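Local coordinates for cytolethal distending toxin protein B (PDB 1SR4) that probably acts as the DNase I-like genotoxic subunit of a three-chain bacterial toxin, cleaving the DNA of host cells and so disturbing their cell cycle, at residues Ile84-Leu89 / Arg95-Ile100; Arg122-Ile127 / Val133-His138; Glu206-His209 / Leu215-Ala218. All blocks are in the same frame, centred on the assembly; numbering follows the deposited sequence.

How the contacts relate
Contacts 1 and 2 are beta hairpins from the two opposed sheets of the DNase I-like sandwich, their centres about 10 Å apart, and both are buried. Leu98 and Ile100 of contact 1 pack directly on strand 124-129 of contact 2, so their apolar side chains form part of the layer between the sheets. Both hairpins also touch protein C of the toxin, through Leu89, Arg95 and Val96 of contact 1 and Arg122 and His138 of contact 2. Contact 3 is smaller and partly buried, about 17 Å from contact 2 between centres. It shares the six-stranded sheet with contact 2, but joins a loop to a strand through a threonine hydroxyl instead of a backbone ladder.

Contact 1. Residues Ile84-Leu89 / Arg95-Ile100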
# COMPACT_ATOMS: atom_id res chain seq x y z
N ILE B 84 -14.36 10.43 -1.68
CA ILE B 84 -13.98 9.56 -2.79
C ILE B 84 -14.81 9.98 -3.99
O ILE B 84 -16.03 10.03 -3.89
CB ILE B 84 -14.27 8.05 -2.57
CG1 ILE B 84 -13.58 7.53 -1.29
CG2 ILE B 84 -13.75 7.26 -3.80
CD1 ILE B 84 -13.90 6.04 -0.96
N TYR B 85 -14.15 10.28 -5.11
CA TYR B 85 -14.85 10.64 -6.36
C TYR B 85 -14.72 9.37 -7.20
O TYR B 85 -13.63 8.93 -7.54
CB TYR B 85 -14.19 11.85 -6.98
CG TYR B 85 -14.40 13.05 -6.10
CD1 TYR B 85 -15.61 13.75 -6.12
CD2 TYR B 85 -13.45 13.40 -5.13
CE1 TYR B 85 -15.89 14.76 -5.20
CE2 TYR B 85 -13.72 14.41 -4.20
CZ TYR B 85 -14.94 15.08 -4.23
OH TYR B 85 -15.25 16.04 -3.27
N TYR B 86 -15.87 8.78 -7.49
CA TYR B 86 -15.96 7.48 -8.15
C TYR B 86 -16.62 7.50 -9.52
O TYR B 86 -17.73 8.01 -9.69
CB TYR B 86 -16.73 6.58 -7.17
CG TYR B 86 -17.02 5.16 -7.57
CD1 TYR B 86 -15.99 4.26 -7.87
CD2 TYR B 86 -18.33 4.66 -7.49
CE1 TYR B 86 -16.25 2.90 -8.08
CE2 TYR B 86 -18.60 3.30 -7.70
CZ TYR B 86 -17.55 2.43 -7.99
OH TYR B 86 -17.81 1.08 -8.17
N SER B 87 -15.94 6.93 -10.50
CA SER B 87 -16.46 6.85 -11.86
C SER B 87 -16.63 5.37 -12.16
O SER B 87 -15.66 4.67 -12.45
CB SER B 87 -15.49 7.51 -12.83
OG SER B 87 -15.93 7.30 -14.16
N ARG B 88 -17.86 4.88 -12.07
CA ARG B 88 -18.12 3.47 -12.30
C ARG B 88 -18.31 3.20 -13.80
O ARG B 88 -19.42 3.01 -14.28
CB ARG B 88 -19.36 3.06 -11.51
CG ARG B 88 -19.65 1.57 -11.51
CD ARG B 88 -20.95 1.28 -10.76
NE ARG B 88 -21.32 -0.13 -10.88
CZ ARG B 88 -21.94 -0.66 -11.93
NH1 ARG B 88 -22.30 0.10 -12.96
NH2 ARG B 88 -22.19 -1.96 -11.97
N LEU B 89 -17.19 3.21 -14.52
CA LEU B 89 -17.18 2.98 -15.96
C LEU B 89 -17.55 1.57 -16.40
O LEU B 89 -18.22 1.39 -17.43
CB LEU B 89 -15.79 3.31 -16.52
CG LEU B 89 -15.28 4.73 -16.25
CD1 LEU B 89 -13.81 4.85 -16.66
CD2 LEU B 89 -16.13 5.73 -16.99
N ARG B 95 -15.52 -3.87 -12.44
CA ARG B 95 -14.18 -3.92 -11.88
C ARG B 95 -13.26 -2.83 -12.46
O ARG B 95 -12.47 -2.24 -11.72
CB ARG B 95 -13.57 -5.33 -12.00
CG ARG B 95 -13.31 -5.88 -13.38
CD ARG B 95 -12.83 -7.33 -13.26
NE ARG B 95 -12.59 -7.93 -14.58
CZ ARG B 95 -11.53 -7.68 -15.34
NH1 ARG B 95 -10.59 -6.83 -14.92
NH2 ARG B 95 -11.42 -8.26 -16.52
N VAL B 96 -13.38 -2.53 -13.75
CA VAL B 96 -12.51 -1.52 -14.32
C VAL B 96 -13.09 -0.11 -14.12
O VAL B 96 -13.54 0.55 -15.07
CB VAL B 96 -12.23 -1.83 -15.80
CG1 VAL B 96 -11.23 -0.81 -16.37
CG2 VAL B 96 -11.62 -3.25 -15.91
N ASN B 97 -13.05 0.34 -12.86
CA ASN B 97 -13.57 1.64 -12.46
C ASN B 97 -12.47 2.58 -11.97
O ASN B 97 -11.40 2.12 -11.54
CB ASN B 97 -14.60 1.45 -11.33
CG ASN B 97 -15.77 0.58 -11.75
OD1 ASN B 97 -16.28 0.71 -12.86
ND2 ASN B 97 -16.20 -0.32 -10.87
N LEU B 98 -12.71 3.89 -12.04
CA LEU B 98 -11.72 4.87 -11.59
C LEU B 98 -12.22 5.57 -10.34
O LEU B 98 -13.43 5.78 -10.17
CB LEU B 98 -11.46 5.92 -12.68
CG LEU B 98 -10.81 5.44 -13.98
CD1 LEU B 98 -10.83 6.56 -15.02
CD2 LEU B 98 -9.38 4.98 -13.71
N ALA B 99 -11.29 5.95 -9.48
CA ALA B 99 -11.64 6.65 -8.25
C ALA B 99 -10.52 7.59 -7.84
O ALA B 99 -9.35 7.39 -8.22
CB ALA B 99 -11.88 5.65 -7.12
N ILE B 100 -10.88 8.61 -7.08
CA ILE B 100 -9.91 9.54 -6.56
C ILE B 100 -10.31 9.76 -5.11
O ILE B 100 -11.45 10.13 -4.83
CB ILE B 100 -9.90 10.92 -7.25
CG1 ILE B 100 -9.47 10.79 -8.71
CG2 ILE B 100 -8.87 11.84 -6.53
CD1 ILE B 100 -9.55 12.11 -9.48
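Tyr85 and Ile100 face each other as a hydrogen-bonded pair in an antiparallel beta hairpin, strands 81-87 and 98-102, within the larger sheet of the DNase I-like sandwich. Tyr85 N reaches Ile100 O at 2.7 Å and almost straight, 171° at the hydrogen, and Ile100 N returns a bond to Tyr85 O. The ladder repeats two residues on, where Ser87 N donates to Leu98 O over 2.8 Å and Leu98 N to Ser87 O. Between these rungs Tyr86 and Ala99 make the non-hydrogen-bonded pair, their CA atoms 4.4 Å apart.

On that face the Ala99 methyl sits at the edge of the Tyr86 ring, near its plane. With CG anti to the backbone N (chi1 179°), the ring runs along the hairpin toward Asn97, bringing Tyr86 CE1 to 3.9 Å from Asn97 CB. Ring and amide stand 80° apart, and Tyr86 OH and Asn97 ND2 do not bond each other; both are hydrogen-bonded to Gly46 O. Arg88 lies alongside the same amide, its CG 3.7 Å from Asn97 OD1.

Asn97 also ties up the connecting loop: ND2 reaches Asn94 OD1 and OD1 receives Asp90 N, while Asp90 OD2 in turn accepts the backbone N of both Arg95 and Val96. Tyr85 OH is held by Glu68 and Ser87 OG by Pro65 O, while Tyr9 of protein C packs against Leu89 and Val96. Next to that subunit Leu98, on the face carrying Ser87, meets Leu89 of the loop through single methyl groups, Leu89 CD1 lying 3.8 Å from Leu98 CD1.

Contact 2. Residues Arg122-Ile127 / Val133-His138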
# COMPACT_ATOMS: atom_id res chain seq x y z
N ARG B 122 -10.68 4.60 -21.87
CA ARG B 122 -11.25 5.22 -20.67
C ARG B 122 -10.84 6.69 -20.57
O ARG B 122 -9.69 7.05 -20.87
CB ARG B 122 -10.76 4.47 -19.43
CG ARG B 122 -11.19 2.99 -19.37
CD ARG B 122 -10.33 2.22 -18.36
NE ARG B 122 -9.01 1.88 -18.88
CZ ARG B 122 -8.77 0.88 -19.74
NH1 ARG B 122 -9.76 0.11 -20.17
NH2 ARG B 122 -7.52 0.63 -20.13
N PRO B 123 -11.76 7.56 -20.14
CA PRO B 123 -11.45 8.98 -20.02
C PRO B 123 -10.63 9.30 -18.79
O PRO B 123 -10.52 8.49 -17.86
CB PRO B 123 -12.83 9.64 -19.96
CG PRO B 123 -13.60 8.63 -19.13
CD PRO B 123 -13.17 7.30 -19.76
N ALA B 124 -10.04 10.49 -18.76
CA ALA B 124 -9.30 10.90 -17.58
C ALA B 124 -10.39 11.49 -16.69
O ALA B 124 -11.29 12.19 -17.19
CB ALA B 124 -8.26 11.96 -17.93
N VAL B 125 -10.35 11.20 -15.39
CA VAL B 125 -11.34 11.73 -14.45
C VAL B 125 -10.55 12.53 -13.44
O VAL B 125 -9.53 12.05 -12.92
CB VAL B 125 -12.11 10.57 -13.76
CG1 VAL B 125 -13.11 11.12 -12.74
CG2 VAL B 125 -12.84 9.74 -14.82
N GLY B 126 -10.98 13.75 -13.15
CA GLY B 126 -10.21 14.56 -12.22
C GLY B 126 -10.98 15.54 -11.35
O GLY B 126 -12.17 15.80 -11.57
N ILE B 127 -10.29 16.07 -10.36
CA ILE B 127 -10.88 17.03 -9.46
C ILE B 127 -9.97 18.23 -9.28
O ILE B 127 -8.73 18.13 -9.29
CB ILE B 127 -11.16 16.43 -8.06
CG1 ILE B 127 -9.85 15.92 -7.44
CG2 ILE B 127 -12.21 15.33 -8.16
CD1 ILE B 127 -9.97 15.43 -6.01
N VAL B 133 -5.48 20.93 -10.43
CA VAL B 133 -6.38 19.90 -10.92
C VAL B 133 -5.64 18.57 -10.98
O VAL B 133 -4.52 18.50 -11.49
CB VAL B 133 -6.90 20.27 -12.32
CG1 VAL B 133 -8.07 19.34 -12.71
CG2 VAL B 133 -7.36 21.73 -12.32
N PHE B 134 -6.29 17.53 -10.45
CA PHE B 134 -5.69 16.20 -10.38
C PHE B 134 -6.51 15.14 -11.10
O PHE B 134 -7.67 14.93 -10.78
CB PHE B 134 -5.55 15.82 -8.90
CG PHE B 134 -4.78 16.82 -8.08
CD1 PHE B 134 -3.39 16.73 -7.96
CD2 PHE B 134 -5.45 17.85 -7.40
CE1 PHE B 134 -2.67 17.64 -7.18
CE2 PHE B 134 -4.75 18.77 -6.62
CZ PHE B 134 -3.35 18.67 -6.50
N PHE B 135 -5.90 14.45 -12.06
CA PHE B 135 -6.58 13.40 -12.82
C PHE B 135 -6.04 11.99 -12.56
O PHE B 135 -4.86 11.81 -12.29
CB PHE B 135 -6.43 13.64 -14.33
CG PHE B 135 -7.13 14.86 -14.85
CD1 PHE B 135 -8.42 14.77 -15.37
CD2 PHE B 135 -6.50 16.11 -14.86
CE1 PHE B 135 -9.07 15.89 -15.89
CE2 PHE B 135 -7.12 17.24 -15.37
CZ PHE B 135 -8.41 17.13 -15.89
N THR B 136 -6.93 11.01 -12.68
CA THR B 136 -6.56 9.61 -12.57
C THR B 136 -6.80 9.04 -13.98
O THR B 136 -7.83 9.32 -14.60
CB THR B 136 -7.45 8.83 -11.52
OG1 THR B 136 -7.06 7.45 -11.51
CG2 THR B 136 -8.93 8.89 -11.89
N VAL B 137 -5.85 8.29 -14.51
CA VAL B 137 -5.99 7.69 -15.83
C VAL B 137 -5.62 6.22 -15.82
O VAL B 137 -4.85 5.75 -14.97
CB VAL B 137 -5.09 8.34 -16.90
CG1 VAL B 137 -5.49 9.77 -17.12
CG2 VAL B 137 -3.60 8.21 -16.48
N HIS B 138 -6.18 5.51 -16.78
CA HIS B 138 -5.89 4.11 -16.97
C HIS B 138 -5.91 3.91 -18.48
O HIS B 138 -6.96 3.65 -19.07
CB HIS B 138 -6.95 3.22 -16.30
CG HIS B 138 -6.65 1.76 -16.40
ND1 HIS B 138 -7.44 0.79 -15.83
CD2 HIS B 138 -5.64 1.10 -17.02
CE1 HIS B 138 -6.93 -0.40 -16.09
NE2 HIS B 138 -5.83 -0.24 -16.81
O HOH W 1 -7.93 3.90 -21.85
O HOH W 2 -8.35 6.92 -18.18
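Strands 124-127 and 133-138 run antiparallel at 153° as a beta hairpin, with Val125-Thr136 and Ile127-Phe134 as hydrogen-bonded pairs; Thr136 N to Val125 O, for example, spans 2.8 Å. Between them Gly126 comes within 3.9 Å of Phe135, CA to CA, and the Phe135 ring lies close against the glycine backbone, its CD1 3.5 Å from Gly126 N. On the same side of the hairpin Ala124 CB touches Val137 CG1 at 3.6 Å, under helix 147-159.

Toward Arg122 the chains splay and water takes over the pairing: one molecule joins Pro123 O to His138 N, another Arg122 N to His138 O. The side chain of His138 packs on Glu44, and the residue probably corresponds to an active-site histidine of DNase I. A bend in the arginine chain (chi3 -78°) brings NE to 2.7 Å from His138 O and also over one face of the imidazole, 3.4 Å from His138 CG. NH2 adds a weak bond to that oxygen and a salt bridge to Asp11 of protein C. Three donor groups, two from the guanidinium and one from water, thus grip the His138 carbonyl, which should restrain the backbone there.

Contact 3. Residues Glu206-His209 / Leu215-Ala218; sequences EPTH and LDYA
Thr208 OG1 is the polar hub between loop 206-209 and the start of strand 216-221. It accepts Leu215 N at 3.0 Å, with 158° at the hydrogen, and gives its own proton to Asp216 OD2 over a short 2.7 Å. A chi1 of 70°, with OG1 between the backbone N and the carbonyl carbon of Thr208, turns the hydroxyl toward segment 215-218. It meets OD2 on the anti side of the carboxylate, 23° out of its plane. The threonine methyl turns to the strand as well, CG2 resting 3.6 Å from Asp216 O, a buried oxygen that has no polar partner in the model.

Beside these polar bonds, Leu215 CD1 touches His209 at CB, 3.8 Å away, and reaches on to CG of the imidazole. The His209 ring is also bonded through ND1 to Ser211 OG, and it meets the ring of His252.

Asp216 OD2 has a second partner, His252 ND1, while the backbone of Thr208 pairs with Phe253, the next residue. The Asp216-His252 couple resembles the aspartate-histidine pair of the DNase I active site. Thr208 would then be a second-shell residue: by holding OD2 and the preceding backbone N-H together, its hydroxyl probably limits the rotation of the carboxylate that also bonds His252.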
# COMPACT_ATOMS: atom_id res chain seq x y z
N GLU B 206 12.32 2.60 -10.81
CA GLU B 206 12.14 1.24 -10.31
C GLU B 206 10.82 0.72 -10.87
O GLU B 206 9.90 1.49 -11.11
CB GLU B 206 12.06 1.21 -8.79
CG GLU B 206 13.32 1.60 -8.04
CD GLU B 206 13.21 1.28 -6.57
OE1 GLU B 206 12.76 2.14 -5.79
OE2 GLU B 206 13.54 0.13 -6.20
N PRO B 207 10.70 -0.59 -11.06
CA PRO B 207 9.48 -1.21 -11.58
C PRO B 207 8.24 -0.83 -10.76
O PRO B 207 8.33 -0.65 -9.54
CB PRO B 207 9.79 -2.71 -11.49
CG PRO B 207 11.29 -2.76 -11.70
CD PRO B 207 11.78 -1.59 -10.87
N THR B 208 7.09 -0.65 -11.41
CA THR B 208 5.85 -0.34 -10.68
C THR B 208 4.85 -1.48 -10.89
O THR B 208 3.70 -1.39 -10.46
CB THR B 208 5.15 0.96 -11.14
OG1 THR B 208 4.60 0.78 -12.46
CG2 THR B 208 6.14 2.13 -11.16
N HIS B 209 5.30 -2.55 -11.54
CA HIS B 209 4.45 -3.71 -11.83
C HIS B 209 5.33 -4.95 -11.75
O HIS B 209 6.54 -4.87 -11.99
CB HIS B 209 3.84 -3.56 -13.22
CG HIS B 209 2.92 -4.68 -13.61
ND1 HIS B 209 3.23 -5.56 -14.63
CD2 HIS B 209 1.70 -5.04 -13.16
CE1 HIS B 209 2.24 -6.42 -14.78
NE2 HIS B 209 1.29 -6.12 -13.90
N LEU B 215 5.02 1.31 -15.37
CA LEU B 215 3.74 1.65 -16.01
C LEU B 215 2.92 2.73 -15.31
O LEU B 215 2.02 3.32 -15.90
CB LEU B 215 2.88 0.39 -16.10
CG LEU B 215 3.51 -0.88 -16.71
CD1 LEU B 215 2.59 -2.08 -16.46
CD2 LEU B 215 3.78 -0.67 -18.22
N ASP B 216 3.25 2.99 -14.04
CA ASP B 216 2.50 3.94 -13.22
C ASP B 216 3.33 5.16 -12.85
O ASP B 216 4.35 5.05 -12.17
CB ASP B 216 2.05 3.22 -11.95
CG ASP B 216 1.28 1.95 -12.26
OD1 ASP B 216 0.08 2.06 -12.62
OD2 ASP B 216 1.87 0.84 -12.17
N TYR B 217 2.88 6.32 -13.31
CA TYR B 217 3.60 7.54 -13.02
C TYR B 217 2.71 8.74 -13.29
O TYR B 217 1.49 8.63 -13.31
CB TYR B 217 4.90 7.60 -13.84
CG TYR B 217 4.75 7.26 -15.31
CD1 TYR B 217 4.53 8.25 -16.27
CD2 TYR B 217 4.85 5.93 -15.75
CE1 TYR B 217 4.41 7.93 -17.64
CE2 TYR B 217 4.73 5.60 -17.11
CZ TYR B 217 4.50 6.60 -18.04
OH TYR B 217 4.35 6.28 -19.37
N ALA B 218 3.33 9.90 -13.47
CA ALA B 218 2.55 11.10 -13.70
C ALA B 218 3.12 12.02 -14.77
O ALA B 218 4.29 11.90 -15.16
CB ALA B 218 2.41 11.88 -12.38